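Local coordinates for protein ATP phosphoribosyltransferase regulatory subunit (Bacillus halodurans, PDB 3OD1) that is probably required, together with the HisG subunit, for the first step of histidine biosynthesis and may allow its feedback regulation by histidine, at residues R189-Y193 with E194-V198; A228-E231 with E232-L236. All coordinates share one frame; numbering follows the deposited sequence.

Contact 1 (R189-Y193 with E194-V198)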
ATOM      1  N   ARG B 189      -3.735  30.736  22.064  1.00 43.88           N
ATOM      2  CA  ARG B 189      -4.045  29.615  21.173  1.00 40.01           C
ATOM      3  C   ARG B 189      -3.102  28.434  21.407  1.00 44.78           C
ATOM      4  O   ARG B 189      -3.495  27.270  21.278  1.00 46.06           O
ATOM      5  CB  ARG B 189      -3.943  30.054  19.708  1.00 49.48           C
ATOM      6  CG  ARG B 189      -5.106  29.606  18.825  1.00 60.39           C
ATOM      7  CD  ARG B 189      -4.821  29.869  17.346  1.00 66.39           C
ATOM      8  NE  ARG B 189      -4.031  31.081  17.143  1.00 71.73           N
ATOM      9  CZ  ARG B 189      -4.540  32.305  17.060  1.00 75.37           C
ATOM     10  NH1 ARG B 189      -5.847  32.495  17.161  1.00 78.57           N
ATOM     11  NH2 ARG B 189      -3.741  33.345  16.881  1.00 78.58           N
ATOM     12  N   ARG B 190      -1.850  28.748  21.728  1.00 41.88           N
ATOM     13  CA  ARG B 190      -0.835  27.738  21.998  1.00 47.14           C
ATOM     14  C   ARG B 190      -1.219  26.880  23.203  1.00 46.13           C
ATOM     15  O   ARG B 190      -1.078  25.656  23.169  1.00 43.60           O
ATOM     16  CB  ARG B 190       0.511  28.409  22.240  1.00 50.78           C
ATOM     17  CG  ARG B 190       1.577  27.476  22.774  1.00 52.61           C
ATOM     18  CD  ARG B 190       2.131  26.649  21.667  1.00 53.07           C
ATOM     19  NE  ARG B 190       2.544  27.489  20.550  1.00 54.85           N
ATOM     20  CZ  ARG B 190       3.023  27.010  19.409  1.00 55.87           C
ATOM     21  NH1 ARG B 190       3.141  25.693  19.247  1.00 48.23           N
ATOM     22  NH2 ARG B 190       3.378  27.843  18.436  1.00 50.12           N
ATOM     23  N   PHE B 191      -1.720  27.518  24.260  1.00 40.93           N
ATOM     24  CA  PHE B 191      -2.201  26.769  25.425  1.00 41.11           C
ATOM     25  C   PHE B 191      -3.301  25.781  25.031  1.00 42.03           C
ATOM     26  O   PHE B 191      -3.300  24.634  25.480  1.00 41.27           O
ATOM     27  CB  PHE B 191      -2.693  27.700  26.534  1.00 48.53           C
ATOM     28  CG  PHE B 191      -1.588  28.403  27.268  1.00 57.18           C
ATOM     29  CD1 PHE B 191      -0.758  27.705  28.128  1.00 57.47           C
ATOM     30  CD2 PHE B 191      -1.375  29.763  27.093  1.00 63.40           C
ATOM     31  CE1 PHE B 191       0.264  28.348  28.805  1.00 63.77           C
ATOM     32  CE2 PHE B 191      -0.351  30.417  27.770  1.00 65.38           C
ATOM     33  CZ  PHE B 191       0.469  29.710  28.623  1.00 67.02           C
ATOM     34  N   LEU B 192      -4.231  26.230  24.194  1.00 37.30           N
ATOM     35  CA  LEU B 192      -5.333  25.380  23.737  1.00 40.02           C
ATOM     36  C   LEU B 192      -4.813  24.251  22.862  1.00 42.76           C
ATOM     37  O   LEU B 192      -5.207  23.097  23.014  1.00 40.69           O
ATOM     38  CB  LEU B 192      -6.371  26.200  22.961  1.00 40.78           C
ATOM     39  CG  LEU B 192      -7.052  27.321  23.757  1.00 42.60           C
ATOM     40  CD1 LEU B 192      -7.832  28.258  22.840  1.00 44.81           C
ATOM     41  CD2 LEU B 192      -7.959  26.734  24.835  1.00 46.81           C
ATOM     42  N   TYR B 193      -3.925  24.596  21.942  1.00 38.55           N
ATOM     43  CA  TYR B 193      -3.326  23.618  21.050  1.00 40.14           C
ATOM     44  C   TYR B 193      -2.669  22.484  21.836  1.00 43.96           C
ATOM     45  O   TYR B 193      -2.764  21.307  21.469  1.00 43.65           O
ATOM     46  CB  TYR B 193      -2.303  24.327  20.166  1.00 41.59           C
ATOM     47  CG  TYR B 193      -1.477  23.415  19.303  1.00 42.84           C
ATOM     48  CD1 TYR B 193      -2.053  22.705  18.256  1.00 38.41           C
ATOM     49  CD2 TYR B 193      -0.108  23.289  19.515  1.00 49.64           C
ATOM     50  CE1 TYR B 193      -1.284  21.872  17.451  1.00 41.76           C
ATOM     51  CE2 TYR B 193       0.665  22.468  18.726  1.00 51.88           C
ATOM     52  CZ  TYR B 193       0.078  21.758  17.697  1.00 50.83           C
ATOM     53  OH  TYR B 193       0.861  20.943  16.911  1.00 52.46           O
ATOM     54  N   GLU B 194      -2.014  22.835  22.935  1.00 50.69           N
ATOM     55  CA  GLU B 194      -1.337  21.838  23.752  1.00 55.63           C
ATOM     56  C   GLU B 194      -2.251  21.317  24.856  1.00 57.37           C
ATOM     57  O   GLU B 194      -1.823  20.544  25.714  1.00 55.62           O
ATOM     58  CB  GLU B 194      -0.053  22.425  24.333  1.00 58.82           C
ATOM     59  CG  GLU B 194       0.970  22.759  23.261  1.00 63.94           C
ATOM     60  CD  GLU B 194       2.071  23.653  23.771  1.00 73.44           C
ATOM     61  OE1 GLU B 194       2.100  23.911  24.991  1.00 75.50           O
ATOM     62  OE2 GLU B 194       2.905  24.096  22.950  1.00 81.17           O
ATOM     63  N   LYS B 195      -3.509  21.750  24.818  1.00 51.07           N
ATOM     64  CA  LYS B 195      -4.527  21.317  25.780  1.00 54.86           C
ATOM     65  C   LYS B 195      -4.093  21.552  27.224  1.00 56.42           C
ATOM     66  O   LYS B 195      -4.431  20.793  28.133  1.00 62.53           O
ATOM     67  CB  LYS B 195      -4.926  19.861  25.527  1.00 55.52           C
ATOM     68  CG  LYS B 195      -5.435  19.667  24.109  1.00 53.08           C
ATOM     69  CD  LYS B 195      -5.836  18.247  23.843  1.00 57.62           C
ATOM     70  CE  LYS B 195      -6.043  18.017  22.355  1.00 54.02           C
ATOM     71  NZ  LYS B 195      -7.138  18.840  21.795  1.00 48.58           N
ATOM     72  N   ASN B 196      -3.354  22.635  27.419  1.00 50.58           N
ATOM     73  CA  ASN B 196      -2.892  23.030  28.736  1.00 58.13           C
ATOM     74  C   ASN B 196      -3.816  24.088  29.369  1.00 59.44           C
ATOM     75  O   ASN B 196      -3.508  25.286  29.351  1.00 55.44           O
ATOM     76  CB  ASN B 196      -1.457  23.549  28.618  1.00 58.38           C
ATOM     77  CG  ASN B 196      -0.846  23.881  29.956  1.00 60.70           C
ATOM     78  OD1 ASN B 196      -1.472  23.705  31.002  1.00 64.14           O
ATOM     79  ND2 ASN B 196       0.386  24.368  29.932  1.00 58.99           N
ATOM     80  N   TYR B 197      -4.946  23.645  29.920  1.00 55.53           N
ATOM     81  CA  TYR B 197      -5.908  24.563  30.533  1.00 58.41           C
ATOM     82  C   TYR B 197      -5.323  25.209  31.783  1.00 60.02           C
ATOM     83  O   TYR B 197      -5.618  26.363  32.098  1.00 57.98           O
ATOM     84  CB  TYR B 197      -7.207  23.843  30.912  1.00 55.00           C
ATOM     85  CG  TYR B 197      -8.005  23.263  29.758  1.00 55.73           C
ATOM     86  CD1 TYR B 197      -7.515  23.277  28.455  1.00 46.47           C
ATOM     87  CD2 TYR B 197      -9.259  22.690  29.984  1.00 54.06           C
ATOM     88  CE1 TYR B 197      -8.258  22.733  27.409  1.00 47.90           C
ATOM     89  CE2 TYR B 197     -10.004  22.153  28.952  1.00 49.65           C
ATOM     90  CZ  TYR B 197      -9.499  22.170  27.669  1.00 52.27           C
ATOM     91  OH  TYR B 197     -10.250  21.622  26.656  1.00 47.24           O
ATOM     92  N   VAL B 198      -4.506  24.451  32.503  1.00 56.81           N
ATOM     93  CA  VAL B 198      -3.882  24.960  33.715  1.00 60.99           C
ATOM     94  C   VAL B 198      -3.035  26.180  33.375  1.00 61.32           C
ATOM     95  O   VAL B 198      -3.174  27.236  33.991  1.00 62.30           O
ATOM     96  CB  VAL B 198      -3.018  23.877  34.398  1.00 62.76           C
ATOM     97  CG1 VAL B 198      -2.267  24.457  35.581  1.00 64.41           C
ATOM     98  CG2 VAL B 198      -3.891  22.708  34.837  1.00 61.36           C
TER
HETATM   99  O   HOH W   1      -6.619  21.541  21.048  1.00 40.15           O

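Contact 2 (A228-E231 with E232-L236)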
ATOM      1  N   ALA B 228     -26.149  22.164  23.308  1.00 63.03           N
ATOM      2  CA  ALA B 228     -26.364  23.301  24.202  1.00 62.26           C
ATOM      3  C   ALA B 228     -25.143  24.207  24.268  1.00 63.32           C
ATOM      4  O   ALA B 228     -25.270  25.415  24.448  1.00 66.62           O
ATOM      5  CB  ALA B 228     -26.729  22.813  25.596  1.00 61.74           C
ATOM      6  N   ALA B 229     -23.961  23.616  24.118  1.00 61.58           N
ATOM      7  CA  ALA B 229     -22.704  24.351  24.251  1.00 59.58           C
ATOM      8  C   ALA B 229     -22.619  25.529  23.293  1.00 54.46           C
ATOM      9  O   ALA B 229     -21.996  26.545  23.606  1.00 55.28           O
ATOM     10  CB  ALA B 229     -21.517  23.421  24.051  1.00 61.20           C
ATOM     11  N   ILE B 230     -23.247  25.390  22.127  1.00 53.94           N
ATOM     12  CA  ILE B 230     -23.206  26.437  21.113  1.00 52.03           C
ATOM     13  C   ILE B 230     -23.997  27.646  21.583  1.00 54.76           C
ATOM     14  O   ILE B 230     -23.681  28.784  21.237  1.00 55.99           O
ATOM     15  CB  ILE B 230     -23.774  25.957  19.764  1.00 53.99           C
ATOM     16  CG1 ILE B 230     -22.954  24.781  19.226  1.00 60.23           C
ATOM     17  CG2 ILE B 230     -23.797  27.106  18.749  1.00 48.63           C
ATOM     18  CD1 ILE B 230     -23.452  24.259  17.896  1.00 64.37           C
ATOM     19  N   GLU B 231     -25.024  27.397  22.385  1.00 62.91           N
ATOM     20  CA  GLU B 231     -25.840  28.484  22.918  1.00 66.59           C
ATOM     21  C   GLU B 231     -25.046  29.308  23.928  1.00 68.86           C
ATOM     22  O   GLU B 231     -24.993  30.534  23.832  1.00 68.39           O
ATOM     23  CB  GLU B 231     -27.129  27.939  23.526  1.00 69.19           C
ATOM     24  CG  GLU B 231     -27.938  27.109  22.545  1.00 71.57           C
ATOM     25  CD  GLU B 231     -28.094  27.800  21.201  1.00 77.37           C
ATOM     26  OE1 GLU B 231     -28.214  29.044  21.184  1.00 80.09           O
ATOM     27  OE2 GLU B 231     -28.096  27.102  20.163  1.00 73.00           O
ATOM     28  N   GLU B 232     -24.407  28.624  24.876  1.00 68.67           N
ATOM     29  CA  GLU B 232     -23.534  29.284  25.843  1.00 68.17           C
ATOM     30  C   GLU B 232     -22.374  30.002  25.142  1.00 67.85           C
ATOM     31  O   GLU B 232     -21.811  30.962  25.669  1.00 60.14           O
ATOM     32  CB  GLU B 232     -22.985  28.266  26.847  1.00 70.69           C
ATOM     33  CG  GLU B 232     -23.727  26.931  26.864  1.00 79.05           C
ATOM     34  CD  GLU B 232     -24.736  26.821  27.995  1.00 90.75           C
ATOM     35  OE1 GLU B 232     -25.709  27.605  28.016  1.00 96.35           O
ATOM     36  OE2 GLU B 232     -24.560  25.939  28.863  1.00 93.07           O
ATOM     37  N   ALA B 233     -22.010  29.532  23.953  1.00 68.00           N
ATOM     38  CA  ALA B 233     -20.913  30.151  23.219  1.00 63.75           C
ATOM     39  C   ALA B 233     -21.317  31.528  22.699  1.00 59.97           C
ATOM     40  O   ALA B 233     -20.479  32.425  22.561  1.00 53.56           O
ATOM     41  CB  ALA B 233     -20.444  29.244  22.073  1.00 55.00           C
ATOM     42  N   ARG B 234     -22.605  31.695  22.416  1.00 65.48           N
ATOM     43  CA  ARG B 234     -23.106  32.959  21.870  1.00 71.24           C
ATOM     44  C   ARG B 234     -22.859  34.159  22.795  1.00 65.35           C
ATOM     45  O   ARG B 234     -22.656  35.277  22.329  1.00 64.93           O
ATOM     46  CB  ARG B 234     -24.596  32.853  21.519  1.00 76.06           C
ATOM     47  CG  ARG B 234     -24.885  31.939  20.340  1.00 76.18           C
ATOM     48  CD  ARG B 234     -26.337  32.017  19.910  1.00 78.27           C
ATOM     49  NE  ARG B 234     -26.879  30.693  19.619  1.00 82.52           N
ATOM     50  CZ  ARG B 234     -26.763  30.068  18.451  1.00 79.23           C
ATOM     51  NH1 ARG B 234     -27.293  28.864  18.290  1.00 76.73           N
ATOM     52  NH2 ARG B 234     -26.118  30.641  17.443  1.00 77.59           N
ATOM     53  N   GLY B 235     -22.850  33.913  24.101  1.00 64.86           N
ATOM     54  CA  GLY B 235     -22.697  34.978  25.079  1.00 68.98           C
ATOM     55  C   GLY B 235     -21.292  35.537  25.215  1.00 68.73           C
ATOM     56  O   GLY B 235     -21.101  36.622  25.783  1.00 65.52           O
ATOM     57  N   LEU B 236     -20.308  34.814  24.685  1.00 57.61           N
ATOM     58  CA  LEU B 236     -18.904  35.187  24.870  1.00 54.99           C
ATOM     59  C   LEU B 236     -18.358  36.116  23.799  1.00 57.33           C
ATOM     60  O   LEU B 236     -17.306  36.723  23.987  1.00 57.72           O
ATOM     61  CB  LEU B 236     -18.020  33.941  24.942  1.00 59.71           C
ATOM     62  CG  LEU B 236     -18.259  33.059  26.161  1.00 59.03           C
ATOM     63  CD1 LEU B 236     -17.234  31.950  26.191  1.00 52.43           C
ATOM     64  CD2 LEU B 236     -18.187  33.911  27.426  1.00 59.92           C
TER

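Contact 1 (R189-Y193 with E194-V198)
Asn196 N donates to Phe191 O at 2.8 Å, and Lys195 N donates to Leu192 O, also at 2.8 Å. Both bonds close the end of helix 182-193, the shorter loop within the longer, and form a Schellman motif. Lys195 is its C-prime residue and takes positive phi (55°). The last ordinary helical bond runs from Glu194 N to Arg190 O, 3.0 Å. This backbone turn is the tight part. On its inner side Leu192 packs against Tyr200, Leu221 and Val272. Asn196 lies alongside Phe191, with ND2 in the plane of the ring at its edge, 4.0 Å from CD1. Its OD1 bonds to Gly199 N, which makes Asn196 the N-cap of helix 197-206.

The solvent side is looser. Arg190 and Glu194 are exposed, and Glu194 OE2 lies 4.0 Å from Arg190 NH1, beyond a salt bridge. Arg190 bends at chi2 (78°) and again at chi3, which leaves Glu194 OE2 3.0 Å from Arg190 CD and farther from the nitrogens. A water receives a bond from Lys195 NZ and gives one to Leu192 O. The chemistry implies that backbone bonds and the Asn196 cap define this helix-to-helix turn, while the outer charges probably add only weak attraction.

Contact 2 (A228-E231 with E232-L236)
Glu231 bends early: chi1 of -56° sets CG beside its backbone N, and a bend at chi2 (-48°) swings the carboxylate toward Arg234. Arg234 also starts with CG beside its backbone N, runs on extended through chi2, then bends at chi3. The two side chains therefore lie side by side and point the same way.

They meet in a two-pronged, side-on salt bridge. Arg234 NE donates to Glu231 OE1 at 2.6 Å, and Arg234 NH1 donates to Glu231 OE2 at 2.7 Å. OE1 sits almost exactly in the guanidinium plane, but NE meets it from above the carboxylate plane. NH1 comes to OE2 on the syn side. The two flat groups are thus twisted by 38°. Two bonds on different nitrogens limit rotation of the guanidinium. Ile230 CG2 lies over one of its faces, offset toward the rim, 3.9 Å from NH1.

The backbone beneath is less regular. Arg234 N donates to Glu231 O at 3.0 Å, and only weakly to Ile230 O. Ala233 N likewise has weak bonds to both Ala229 O and Ile230 O. Glu232 bends at chi2, with CG 3.2 Å from Ala228 O.

Ile230 and Ala233 face inward and touch Leu246 of helix 240-258. Ala233 also meets Leu223, and its O accepts a bond from Tyr170 OH. The pattern is that of a short amphipathic helix. An i to i+3 Glu-Arg salt bridge lies toward its outer side, with Arg234 also resting on Thr250, and i to i+3 backbone bonds mix with i to i+4 ones.

Contact 1 and contact 2 follow one another along the chain, both in the part related to histidyl-tRNA synthetase. Their centres are 20 Å apart and their nearest atoms about 11 Å apart, so they do not touch. Both lie on the same side of the chain's centre, contact 1 at 22 Å from it and contact 2 at 29 Å, centre to centre. The rest of helix 197-206, helix 211-220 and strand 224-225 lie between them in the chain. The loop after strand 265-268 is a shared neighbour: Leu269 touches Ala233, while Thr270 bonds to Tyr197 and Leu271 touches Lys195.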